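Local coordinates for protein Alpha/beta hydrolase (PDB 4R1D) that probably acts as a calcium-binding lipase effector of the H2 type VI secretion system, bound here to its immunity protein Tli4, at residues P48-F53 with N228-F233; S69-P74 with E109-D114; P283-S288 with G505-L510; Q347-I352 with G447-L452; D388-D391 with G395-V398. One frame throughout, in Å; residues are numbered along the deposited sequence.

Interaction 1 of 5, residues P48-F53 with N228-F233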
# COMPACT_ATOMS: atom_id res chain seq x y z
N PRO A 48 -19.45 8.67 -24.72
CA PRO A 48 -18.69 7.87 -23.77
C PRO A 48 -19.04 8.21 -22.34
O PRO A 48 -19.28 9.38 -22.02
CB PRO A 48 -17.23 8.26 -24.07
CG PRO A 48 -17.33 9.60 -24.72
CD PRO A 48 -18.60 9.59 -25.50
N LEU A 49 -19.09 7.19 -21.48
CA LEU A 49 -19.39 7.37 -20.07
C LEU A 49 -18.41 6.49 -19.30
O LEU A 49 -18.66 5.31 -19.08
CB LEU A 49 -20.83 6.94 -19.77
CG LEU A 49 -21.41 7.29 -18.40
CD1 LEU A 49 -21.06 8.72 -18.06
CD2 LEU A 49 -22.93 7.09 -18.34
N PRO A 50 -17.25 7.06 -18.91
CA PRO A 50 -16.25 6.20 -18.27
C PRO A 50 -16.67 5.70 -16.89
O PRO A 50 -17.22 6.46 -16.10
CB PRO A 50 -15.02 7.12 -18.14
CG PRO A 50 -15.23 8.18 -19.16
CD PRO A 50 -16.73 8.41 -19.16
N VAL A 51 -16.41 4.43 -16.64
CA VAL A 51 -16.57 3.83 -15.32
C VAL A 51 -15.18 3.68 -14.72
O VAL A 51 -14.35 2.98 -15.27
CB VAL A 51 -17.26 2.46 -15.43
CG1 VAL A 51 -17.31 1.77 -14.07
CG2 VAL A 51 -18.68 2.65 -16.00
N ILE A 52 -14.93 4.35 -13.59
CA ILE A 52 -13.62 4.33 -12.97
C ILE A 52 -13.64 3.37 -11.79
O ILE A 52 -14.35 3.60 -10.81
CB ILE A 52 -13.24 5.73 -12.41
CG1 ILE A 52 -13.52 6.83 -13.44
CG2 ILE A 52 -11.76 5.74 -11.97
CD1 ILE A 52 -12.75 6.69 -14.75
N PHE A 53 -12.87 2.29 -11.88
CA PHE A 53 -12.85 1.31 -10.81
C PHE A 53 -11.73 1.67 -9.86
O PHE A 53 -10.59 1.88 -10.29
CB PHE A 53 -12.65 -0.09 -11.38
CG PHE A 53 -12.71 -1.16 -10.34
CD1 PHE A 53 -13.93 -1.65 -9.92
CD2 PHE A 53 -11.55 -1.66 -9.77
CE1 PHE A 53 -14.00 -2.64 -8.96
CE2 PHE A 53 -11.61 -2.65 -8.81
CZ PHE A 53 -12.85 -3.13 -8.40
N ASN A 228 -6.29 13.68 -16.61
CA ASN A 228 -5.09 13.72 -17.44
C ASN A 228 -4.83 12.46 -18.26
O ASN A 228 -4.03 12.48 -19.20
CB ASN A 228 -3.86 14.11 -16.62
CG ASN A 228 -4.02 15.45 -15.92
OD1 ASN A 228 -4.70 16.35 -16.42
ND2 ASN A 228 -3.38 15.59 -14.77
N THR A 229 -5.48 11.35 -17.91
CA THR A 229 -5.34 10.13 -18.71
C THR A 229 -6.65 9.69 -19.35
O THR A 229 -6.74 9.53 -20.57
CB THR A 229 -4.78 8.94 -17.88
OG1 THR A 229 -3.44 9.22 -17.46
CG2 THR A 229 -4.80 7.66 -18.71
N VAL A 230 -7.66 9.48 -18.52
CA VAL A 230 -8.92 8.97 -19.04
C VAL A 230 -9.59 9.91 -20.04
O VAL A 230 -9.88 9.52 -21.17
CB VAL A 230 -9.91 8.63 -17.92
CG1 VAL A 230 -11.20 8.11 -18.51
CG2 VAL A 230 -9.28 7.61 -16.99
N LEU A 231 -9.83 11.15 -19.65
CA LEU A 231 -10.60 12.04 -20.52
C LEU A 231 -9.84 12.41 -21.80
O LEU A 231 -10.42 12.43 -22.88
CB LEU A 231 -11.09 13.28 -19.77
CG LEU A 231 -12.06 12.98 -18.61
CD1 LEU A 231 -12.52 14.26 -17.94
CD2 LEU A 231 -13.25 12.17 -19.10
N PRO A 232 -8.52 12.65 -21.69
CA PRO A 232 -7.80 12.97 -22.93
C PRO A 232 -7.85 11.84 -23.96
O PRO A 232 -7.82 12.10 -25.16
CB PRO A 232 -6.37 13.23 -22.45
CG PRO A 232 -6.57 13.82 -21.08
CD PRO A 232 -7.73 13.01 -20.50
N PHE A 233 -7.93 10.59 -23.52
CA PHE A 233 -8.13 9.53 -24.49
C PHE A 233 -9.39 9.79 -25.34
O PHE A 233 -9.35 9.65 -26.56
CB PHE A 233 -8.22 8.15 -23.83
CG PHE A 233 -8.66 7.06 -24.77
CD1 PHE A 233 -7.73 6.39 -25.56
CD2 PHE A 233 -9.99 6.71 -24.89
CE1 PHE A 233 -8.12 5.39 -26.43
CE2 PHE A 233 -10.40 5.71 -25.77
CZ PHE A 233 -9.46 5.05 -26.54
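P50 and V230 form the tight part of this contact between strand 48-54 and helix 215-238. The CB-CG edge of the proline ring rests against one methyl of V230, with P50 CB 4.0 Å from V230 CG1. V230 CG1 stands anti to its own backbone N (chi1 180°), which directs that methyl at the ring, while CG2 turns to the other strand residue and comes 4.2 Å from I52 CD1. The two valine methyls therefore serve two residues on the same face of the strand. I52 begins pointing past the helix, and its ethyl arm bends back to meet it. W205 and Y225 also pack on V230, Y234 on P50 and I226 on I52, so this side is thoroughly buried. The L231 end is looser: L231 CD2 stays 4.5 Å from P50 CG, and L231 also rests on M248 and R273. N228 and F233, which take no part, are exposed to solvent, though the F233 ring still meets W205 edge-to-face. The helix itself is irregular here, with a wider pi-type turn at 228-230 and a kink at P232, whose N has no hydrogen to give to the turn before. The segment axes run nearly antiparallel (159°), 10.2 Å apart at their closest. The helix leaves strand 201-206 and leads toward strand 250-255, passing over strand 48-54 between them as a beta-alpha-beta crossover of the alpha/beta hydrolase sheet. P50 sits about 6 Å, side chain to side chain, from the calcium ligand D203. No hydrogen bond joins the two segments, so what links them directly is apolar side-chain contact.

Interaction 2 of 5, residues S69-P74 with E109-D114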
# COMPACT_ATOMS: atom_id res chain seq x y z
N SER A 69 11.84 -1.31 -9.32
CA SER A 69 11.68 -2.74 -9.06
C SER A 69 10.38 -2.99 -8.31
O SER A 69 9.87 -2.09 -7.63
CB SER A 69 12.88 -3.32 -8.29
OG SER A 69 12.83 -4.74 -8.29
N GLU A 70 9.83 -4.19 -8.46
CA GLU A 70 8.54 -4.53 -7.85
C GLU A 70 8.67 -4.72 -6.34
O GLU A 70 9.52 -5.48 -5.89
CB GLU A 70 8.00 -5.82 -8.48
CG GLU A 70 7.69 -5.75 -9.97
CD GLU A 70 8.91 -5.88 -10.86
OE1 GLU A 70 10.02 -6.12 -10.34
OE2 GLU A 70 8.77 -5.73 -12.10
N VAL A 71 7.83 -4.03 -5.56
CA VAL A 71 7.84 -4.19 -4.11
C VAL A 71 6.50 -4.68 -3.57
O VAL A 71 6.39 -5.01 -2.39
CB VAL A 71 8.20 -2.87 -3.39
CG1 VAL A 71 9.63 -2.45 -3.73
CG2 VAL A 71 7.22 -1.79 -3.77
N TRP A 72 5.47 -4.71 -4.41
CA TRP A 72 4.15 -5.17 -3.96
C TRP A 72 3.37 -5.70 -5.15
O TRP A 72 3.10 -4.96 -6.09
CB TRP A 72 3.34 -4.04 -3.32
CG TRP A 72 2.09 -4.57 -2.66
CD1 TRP A 72 0.80 -4.41 -3.08
CD2 TRP A 72 2.04 -5.37 -1.48
NE1 TRP A 72 -0.06 -5.07 -2.21
CE2 TRP A 72 0.69 -5.66 -1.22
CE3 TRP A 72 3.02 -5.86 -0.61
CZ2 TRP A 72 0.28 -6.42 -0.12
CZ3 TRP A 72 2.62 -6.61 0.49
CH2 TRP A 72 1.27 -6.88 0.72
N ARG A 73 3.04 -6.99 -5.11
CA ARG A 73 2.28 -7.63 -6.16
C ARG A 73 1.52 -8.84 -5.60
O ARG A 73 1.95 -10.00 -5.72
CB ARG A 73 3.16 -8.01 -7.34
CG ARG A 73 2.38 -8.05 -8.65
CD ARG A 73 3.29 -8.26 -9.83
NE ARG A 73 3.86 -7.02 -10.38
CZ ARG A 73 4.37 -6.96 -11.60
NH1 ARG A 73 4.34 -8.04 -12.36
NH2 ARG A 73 4.87 -5.83 -12.08
N PRO A 74 0.39 -8.54 -4.97
CA PRO A 74 -0.51 -9.45 -4.27
C PRO A 74 -1.12 -10.48 -5.22
O PRO A 74 -1.22 -10.21 -6.41
CB PRO A 74 -1.59 -8.52 -3.73
CG PRO A 74 -1.58 -7.34 -4.67
CD PRO A 74 -0.12 -7.16 -4.98
N GLU A 109 6.13 7.36 0.57
CA GLU A 109 6.76 8.41 -0.24
C GLU A 109 7.75 7.86 -1.25
O GLU A 109 8.26 8.61 -2.09
CB GLU A 109 7.49 9.41 0.67
CG GLU A 109 6.58 10.25 1.55
CD GLU A 109 5.94 11.40 0.79
OE1 GLU A 109 6.43 11.75 -0.31
OE2 GLU A 109 4.94 11.96 1.31
N GLN A 110 8.03 6.57 -1.16
CA GLN A 110 9.09 5.96 -1.95
C GLN A 110 8.58 4.86 -2.89
O GLN A 110 9.38 4.13 -3.47
CB GLN A 110 10.19 5.42 -1.03
CG GLN A 110 10.87 6.56 -0.24
CD GLN A 110 11.88 6.08 0.77
OE1 GLN A 110 12.25 4.91 0.80
NE2 GLN A 110 12.32 6.98 1.64
N VAL A 111 7.26 4.77 -3.04
CA VAL A 111 6.66 3.82 -3.96
C VAL A 111 5.73 4.53 -4.94
O VAL A 111 5.34 5.66 -4.72
CB VAL A 111 5.84 2.72 -3.23
CG1 VAL A 111 6.74 1.89 -2.29
CG2 VAL A 111 4.63 3.32 -2.49
N GLU A 112 5.37 3.84 -6.02
CA GLU A 112 4.37 4.35 -6.97
C GLU A 112 3.60 3.20 -7.61
O GLU A 112 4.05 2.05 -7.61
CB GLU A 112 5.04 5.19 -8.07
CG GLU A 112 6.00 4.39 -8.94
CD GLU A 112 6.68 5.21 -10.03
OE1 GLU A 112 6.59 6.46 -10.00
OE2 GLU A 112 7.30 4.60 -10.91
N VAL A 113 2.41 3.49 -8.11
CA VAL A 113 1.62 2.49 -8.82
C VAL A 113 2.43 1.82 -9.93
O VAL A 113 3.14 2.49 -10.68
CB VAL A 113 0.37 3.11 -9.43
CG1 VAL A 113 -0.36 2.10 -10.30
CG2 VAL A 113 -0.52 3.65 -8.32
N ASP A 114 2.30 0.50 -10.02
CA ASP A 114 2.94 -0.31 -11.06
C ASP A 114 1.84 -0.91 -11.92
O ASP A 114 1.07 -1.75 -11.45
CB ASP A 114 3.78 -1.43 -10.43
CG ASP A 114 4.45 -2.34 -11.47
OD1 ASP A 114 4.33 -2.07 -12.69
OD2 ASP A 114 5.11 -3.32 -11.06
O HOH W 1 7.14 -3.91 -13.15
O HOH W 2 4.44 -4.69 -8.80
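R73 reaches D114 through the end of a long, bent side chain. CG leaves roughly anti to the backbone N and the chain turns at chi3 (-87°), which brings the guanidinium back toward the other segment. R73 NH2 then gives a fairly straight bond (159°) to D114 OD2 at 2.7 Å. The oxygen lies in the guanidinium plane, but seen from the aspartate the nitrogen arrives from above the carboxylate, 38° out of its plane. Water 2 sits at the same guanidinium edge, accepting from R73 NE at 2.9 Å and lying 2.7 Å from D114 OD2. E70 CG passes 3.7 Å from D114 OD2, and the bend at chi2 beyond it turns the carboxylate toward water 1. Water 1 bridges the two acids, donating to E70 OE2 at 2.7 Å and to D114 OD2 at 3.0 Å; the main partner of E70 OE2 is R177 of the Tli4 chain, a salt bridge that probably offsets the crowding of negative charge. The strands concerned, 70-72 and 111-113, flank strand 62-64 in a small antiparallel sheet, and V71 and W72 both face L62 as a classic beta bulge. Across that central strand V71 CG2 meets V111 CG1 at 4.0 Å. L62 packs against both valines, and W72 turns its indole the other way, onto W211.

Interaction 3 of 5, residues P283-S288 with G505-L510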
# COMPACT_ATOMS: atom_id res chain seq x y z
N PRO A 283 -15.20 0.04 4.37
CA PRO A 283 -15.09 0.21 5.83
C PRO A 283 -15.24 1.71 6.13
O PRO A 283 -14.25 2.41 6.41
CB PRO A 283 -13.67 -0.28 6.12
CG PRO A 283 -12.90 0.09 4.88
CD PRO A 283 -13.88 -0.06 3.72
N ALA A 284 -16.48 2.18 6.08
CA ALA A 284 -16.80 3.60 6.05
C ALA A 284 -16.30 4.29 7.30
O ALA A 284 -15.87 5.46 7.25
CB ALA A 284 -18.33 3.80 5.90
N THR A 285 -16.33 3.57 8.41
CA THR A 285 -15.86 4.12 9.67
C THR A 285 -14.68 3.32 10.20
O THR A 285 -14.29 3.45 11.36
CB THR A 285 -16.99 4.15 10.72
OG1 THR A 285 -17.54 2.83 10.87
CG2 THR A 285 -18.09 5.13 10.30
N GLY A 286 -14.09 2.48 9.34
CA GLY A 286 -12.91 1.74 9.76
C GLY A 286 -13.18 0.29 10.12
O GLY A 286 -14.24 -0.24 9.79
N SER A 287 -12.21 -0.35 10.77
CA SER A 287 -12.30 -1.78 11.07
C SER A 287 -11.43 -2.18 12.25
O SER A 287 -10.22 -1.96 12.24
CB SER A 287 -11.86 -2.61 9.86
OG SER A 287 -11.87 -3.99 10.17
N SER A 288 -12.04 -2.79 13.26
CA SER A 288 -11.30 -3.31 14.40
C SER A 288 -10.25 -4.37 14.02
O SER A 288 -9.36 -4.70 14.81
CB SER A 288 -12.27 -3.87 15.45
OG SER A 288 -13.15 -4.81 14.85
N GLY A 505 -19.62 -1.55 7.86
CA GLY A 505 -20.27 -1.77 6.58
C GLY A 505 -21.63 -1.08 6.45
O GLY A 505 -22.01 -0.63 5.37
N GLN A 506 -22.38 -1.00 7.55
CA GLN A 506 -23.71 -0.41 7.50
C GLN A 506 -23.71 1.10 7.79
O GLN A 506 -24.77 1.72 7.81
CB GLN A 506 -24.66 -1.15 8.46
CG GLN A 506 -24.42 -0.79 9.92
CD GLN A 506 -25.34 -1.54 10.87
OE1 GLN A 506 -26.19 -2.32 10.46
NE2 GLN A 506 -25.16 -1.30 12.16
N ALA A 507 -22.54 1.70 7.99
CA ALA A 507 -22.50 3.13 8.30
C ALA A 507 -23.11 4.00 7.19
O ALA A 507 -23.83 4.97 7.48
CB ALA A 507 -21.08 3.60 8.65
N PRO A 508 -22.82 3.68 5.92
CA PRO A 508 -23.43 4.47 4.84
C PRO A 508 -24.96 4.43 4.89
O PRO A 508 -25.61 5.46 4.70
CB PRO A 508 -22.89 3.80 3.58
CG PRO A 508 -21.52 3.27 4.00
CD PRO A 508 -21.79 2.75 5.41
N ALA A 509 -25.54 3.26 5.15
CA ALA A 509 -27.00 3.17 5.27
C ALA A 509 -27.47 4.07 6.41
O ALA A 509 -28.42 4.83 6.26
CB ALA A 509 -27.44 1.73 5.50
N LEU A 510 -26.78 4.02 7.54
CA LEU A 510 -27.16 4.85 8.68
C LEU A 510 -27.06 6.34 8.38
O LEU A 510 -27.80 7.15 8.94
CB LEU A 510 -26.34 4.48 9.92
CG LEU A 510 -26.61 3.06 10.44
CD1 LEU A 510 -25.67 2.66 11.58
CD2 LEU A 510 -28.06 2.92 10.86
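A284 and T285 meet A507 and P508 through small apolar groups. A284 CB lies against the CD-CG edge of the P508 ring, 3.6 Å from P508 CD, and also touches the neighbouring methyl, 3.9 Å from A507 CB. A507 CB is thus shared, for T285 CG2 comes within 3.7 Å of it from the next residue of the turn. T285 places that methyl beside its backbone N, opposite the carbonyl carbon, and its hydroxyl in the crowded position between the two (chi1 55°). Backbone bonds shape the two partners separately. G286 N bonds to P283 O at 2.9 Å, closing a type I turn from P283 to G286, and G286, the last residue of the turn, has a positive phi (102°) at which a CB would press on the carbonyl oxygen of T285. L510 N bonds to Q506 O at 3.1 Å in the short helix. In the fold, the turn lies in the loop between strand 274-280 of the central alpha/beta hydrolase sheet and helix 289-296, while helix 507-510 precedes strand 515-519, outermost of the sheet within this chain. Polar bonds to other residues flank the apolar patch: S504 OG takes part in hydrogen bonds with T285 N and G286 O, so the residue just before G505 is tied directly to the turn. S287 OG bonds to T499 O and caps a backbone N at the start of the next helix; Q506 pairs with R518 and S492.

Interaction 4 of 5, residues Q347-I352 with G447-L452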
# COMPACT_ATOMS: atom_id res chain seq x y z
N GLN A 347 -16.58 -12.13 31.33
CA GLN A 347 -17.20 -10.92 31.84
C GLN A 347 -16.23 -9.76 31.77
O GLN A 347 -15.06 -9.90 32.12
CB GLN A 347 -17.69 -11.11 33.27
CG GLN A 347 -18.77 -12.17 33.41
CD GLN A 347 -19.90 -11.98 32.41
OE1 GLN A 347 -20.19 -12.87 31.61
NE2 GLN A 347 -20.53 -10.81 32.45
N VAL A 348 -16.73 -8.62 31.31
CA VAL A 348 -15.90 -7.43 31.15
C VAL A 348 -15.41 -6.95 32.51
O VAL A 348 -16.20 -6.84 33.46
CB VAL A 348 -16.67 -6.30 30.46
CG1 VAL A 348 -15.82 -5.04 30.41
CG2 VAL A 348 -17.11 -6.73 29.06
N LEU A 349 -14.11 -6.67 32.58
CA LEU A 349 -13.44 -6.27 33.81
C LEU A 349 -13.75 -4.82 34.17
O LEU A 349 -14.30 -4.08 33.37
CB LEU A 349 -11.94 -6.46 33.65
CG LEU A 349 -11.50 -7.92 33.48
CD1 LEU A 349 -10.01 -8.02 33.14
CD2 LEU A 349 -11.83 -8.70 34.76
N LYS A 350 -13.40 -4.43 35.40
CA LYS A 350 -13.62 -3.06 35.86
C LYS A 350 -12.29 -2.34 36.00
O LYS A 350 -11.29 -2.96 36.39
CB LYS A 350 -14.33 -3.06 37.22
CG LYS A 350 -15.84 -2.92 37.16
CD LYS A 350 -16.46 -3.83 36.13
CE LYS A 350 -17.98 -3.84 36.24
NZ LYS A 350 -18.45 -4.55 37.46
N ASP A 351 -12.26 -1.04 35.71
CA ASP A 351 -11.03 -0.25 35.87
C ASP A 351 -10.93 0.40 37.25
O ASP A 351 -11.73 0.12 38.15
CB ASP A 351 -10.87 0.80 34.76
CG ASP A 351 -11.94 1.89 34.80
OD1 ASP A 351 -12.68 2.00 35.81
OD2 ASP A 351 -12.03 2.63 33.81
N ILE A 352 -9.96 1.29 37.40
CA ILE A 352 -9.66 1.95 38.66
C ILE A 352 -10.88 2.67 39.24
O ILE A 352 -11.03 2.79 40.46
CB ILE A 352 -8.50 2.96 38.49
CG1 ILE A 352 -7.98 3.43 39.85
CG2 ILE A 352 -8.93 4.14 37.63
CD1 ILE A 352 -6.73 4.30 39.73
N GLY A 447 -8.55 -12.94 30.15
CA GLY A 447 -7.53 -13.33 31.10
C GLY A 447 -7.36 -12.31 32.21
O GLY A 447 -8.14 -11.36 32.31
N ASP A 448 -6.34 -12.49 33.03
CA ASP A 448 -6.12 -11.64 34.20
C ASP A 448 -4.97 -10.65 33.97
O ASP A 448 -3.82 -11.04 33.91
CB ASP A 448 -5.83 -12.50 35.43
CG ASP A 448 -5.44 -11.68 36.64
OD1 ASP A 448 -5.84 -10.50 36.71
OD2 ASP A 448 -4.73 -12.22 37.52
N PRO A 449 -5.31 -9.35 33.82
CA PRO A 449 -4.33 -8.30 33.54
C PRO A 449 -3.49 -7.92 34.76
O PRO A 449 -2.52 -7.18 34.61
CB PRO A 449 -5.20 -7.10 33.14
CG PRO A 449 -6.57 -7.65 32.92
CD PRO A 449 -6.69 -8.87 33.74
N THR A 450 -3.85 -8.42 35.93
CA THR A 450 -3.19 -8.01 37.17
C THR A 450 -1.66 -8.01 37.08
O THR A 450 -1.02 -7.00 37.36
CB THR A 450 -3.64 -8.85 38.38
OG1 THR A 450 -5.07 -8.77 38.51
CG2 THR A 450 -2.98 -8.33 39.65
N PRO A 451 -1.06 -9.15 36.70
CA PRO A 451 0.41 -9.20 36.66
C PRO A 451 1.01 -8.26 35.62
O PRO A 451 2.18 -7.89 35.72
CB PRO A 451 0.69 -10.66 36.29
CG PRO A 451 -0.55 -11.41 36.67
CD PRO A 451 -1.67 -10.46 36.41
N LEU A 452 0.22 -7.88 34.63
CA LEU A 452 0.73 -6.99 33.59
C LEU A 452 0.73 -5.55 34.07
O LEU A 452 1.47 -4.72 33.57
CB LEU A 452 -0.12 -7.10 32.32
CG LEU A 452 0.02 -8.31 31.40
CD1 LEU A 452 -0.29 -9.62 32.12
CD2 LEU A 452 -0.92 -8.14 30.22
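P449 takes the tip of L349 on the CG and CD corner of its ring, while the carboxylate of the preceding D448 caps the short helix that follows. That carboxylate is the flat group here, and both bonds from T450 fall on one oxygen, OD1. T450 N comes from above its plane, 63° out of it, to D448 OD1 at 3.0 Å; the hydroxyl T450 OG1 approaches on the syn lone pair of the same oxygen, at 2.6 Å. The bond from T450 N caps the entry to the weakly bonded helix 450-453, and two donors gripping D448 OD1 should hold the carboxylate's rotation. L452 N adds a bond to P449 O at 2.8 Å, tightening the first turn. The segments belong to a mixed sheet set apart from the main one. G447 follows directly on strand 443-446, which runs parallel to strand 339-342, and L349 sits in the long loop joining strand 339-342 to its antiparallel neighbour 358-359. Backbone bonds of L349 with L341 and R357 fix the loop at the very residue that reaches across. From there L349 points at the other segment, with CG beside its backbone N and the chain extended so that CD1 leads. W375, from a loop, packs on both P449 and L452. The leucine contact is tight for carbon: L349 CD1 lies 3.5 Å from P449 CG and the same 3.5 Å from P449 CD. The same methyl also rests 3.9 Å from G447 O.

Interaction 5 of 5, residues D388-D391 with G395-V398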
# COMPACT_ATOMS: atom_id res chain seq x y z
N ASP A 388 10.65 2.24 14.04
CA ASP A 388 11.76 2.64 13.19
C ASP A 388 12.94 1.74 13.53
O ASP A 388 13.58 1.89 14.57
CB ASP A 388 12.13 4.11 13.42
CG ASP A 388 13.20 4.61 12.45
OD1 ASP A 388 13.88 3.78 11.80
OD2 ASP A 388 13.36 5.84 12.34
N MET A 389 13.23 0.78 12.65
CA MET A 389 14.27 -0.19 12.94
C MET A 389 15.63 0.23 12.37
O MET A 389 16.58 -0.54 12.42
CB MET A 389 13.85 -1.56 12.41
CG MET A 389 12.51 -2.03 12.98
SD MET A 389 12.10 -3.75 12.57
CE MET A 389 11.54 -3.57 10.87
N SER A 390 15.72 1.46 11.88
CA SER A 390 16.89 1.86 11.08
C SER A 390 18.14 2.12 11.91
O SER A 390 19.26 2.08 11.40
CB SER A 390 16.56 3.08 10.21
OG SER A 390 16.44 4.26 10.99
N ASP A 391 17.96 2.39 13.20
CA ASP A 391 19.07 2.77 14.05
C ASP A 391 18.51 2.99 15.44
O ASP A 391 17.30 3.13 15.62
CB ASP A 391 19.69 4.07 13.53
CG ASP A 391 21.01 4.40 14.19
OD1 ASP A 391 21.54 3.55 14.94
OD2 ASP A 391 21.53 5.51 13.94
N GLY A 395 20.58 8.69 17.15
CA GLY A 395 21.10 9.46 16.04
C GLY A 395 20.07 9.88 15.00
O GLY A 395 20.40 10.55 14.03
N LEU A 396 18.81 9.51 15.23
CA LEU A 396 17.74 9.78 14.26
C LEU A 396 17.34 11.25 14.19
O LEU A 396 17.53 12.01 15.13
CB LEU A 396 16.52 8.92 14.58
CG LEU A 396 16.77 7.41 14.53
CD1 LEU A 396 15.50 6.67 14.93
CD2 LEU A 396 17.22 6.98 13.13
N ARG A 397 16.76 11.65 13.05
CA ARG A 397 16.28 13.01 12.88
C ARG A 397 14.89 13.17 13.45
O ARG A 397 14.46 14.28 13.78
CB ARG A 397 16.26 13.41 11.40
CG ARG A 397 17.62 13.37 10.74
CD ARG A 397 17.62 14.27 9.51
NE ARG A 397 16.68 13.83 8.48
CZ ARG A 397 16.29 14.61 7.48
NH1 ARG A 397 16.74 15.86 7.39
NH2 ARG A 397 15.42 14.15 6.58
N VAL A 398 14.17 12.06 13.55
CA VAL A 398 12.79 12.10 14.02
C VAL A 398 12.58 10.93 14.98
O VAL A 398 13.02 9.81 14.71
CB VAL A 398 11.79 12.05 12.85
CG1 VAL A 398 12.01 10.79 12.00
CG2 VAL A 398 10.35 12.10 13.35
O HOH W 3 11.95 7.43 13.78
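L396 pushes its side chain into the bend made by D388, S390 and D391. Its CB already points at that segment, and CG, placed anti to the carbonyl carbon (chi1 -61°), carries the fork inward. One branch, CD1, comes up against the D388 carboxylate, 3.5 Å from D388 OD2. The other, CD2, lies between two residues further on, 3.5 Å from S390 OG and 3.8 Å from D391 CB. The leucine methyls thus meet two oxygens and one carbon by van der Waals contact. Those oxygens have their own partners. D388 OD1 accepts from S390 N at 3.0 Å, on its anti side, and from S390 OG at 2.7 Å, on its syn side; both donors approach from the same face of the carboxylate. D388 OD2 instead receives a bond from water 3 at 2.6 Å, and that water also donates to V398 O at 2.8 Å, closing a polar link beside L396. D388 CG anti to the backbone N (chi1 -174°) carries the carboxylate toward L396, and the rotation at chi2 sets OD2 against the leucine and water 3. The Tli4 chain touches both segments: its L188 packs on M389, R397 forms a salt bridge with D33 and a cation-pi contact with W110 of that chain, and L396 O accepts from its R118. The bond from S390 N to D388 OD1 makes an Asx turn, in the loop that leads to helix 400-421.

In the fold
Interaction 1 belongs to the main parallel sheet and lies nearest the calcium site, with the side chain of P50 about 10 Å from the calcium ion. Interaction 3 joins the loop after strand 274-280 to the short helix 507-510 ahead of strand 515-519, its centre about 29 Å from that of interaction 1. Interaction 2, in the small antiparallel sheet, and interaction 5, in a surface loop, lie on the same side of the chain's centre, with nearest atoms about 9 Å apart, and both are touched by the Tli4 chain. Interaction 4 stands at the far end, about 55 Å from interaction 1 between centres and across the chain's centre. In sequence, interactions 4 and 5 both fall between the two segments of interaction 3.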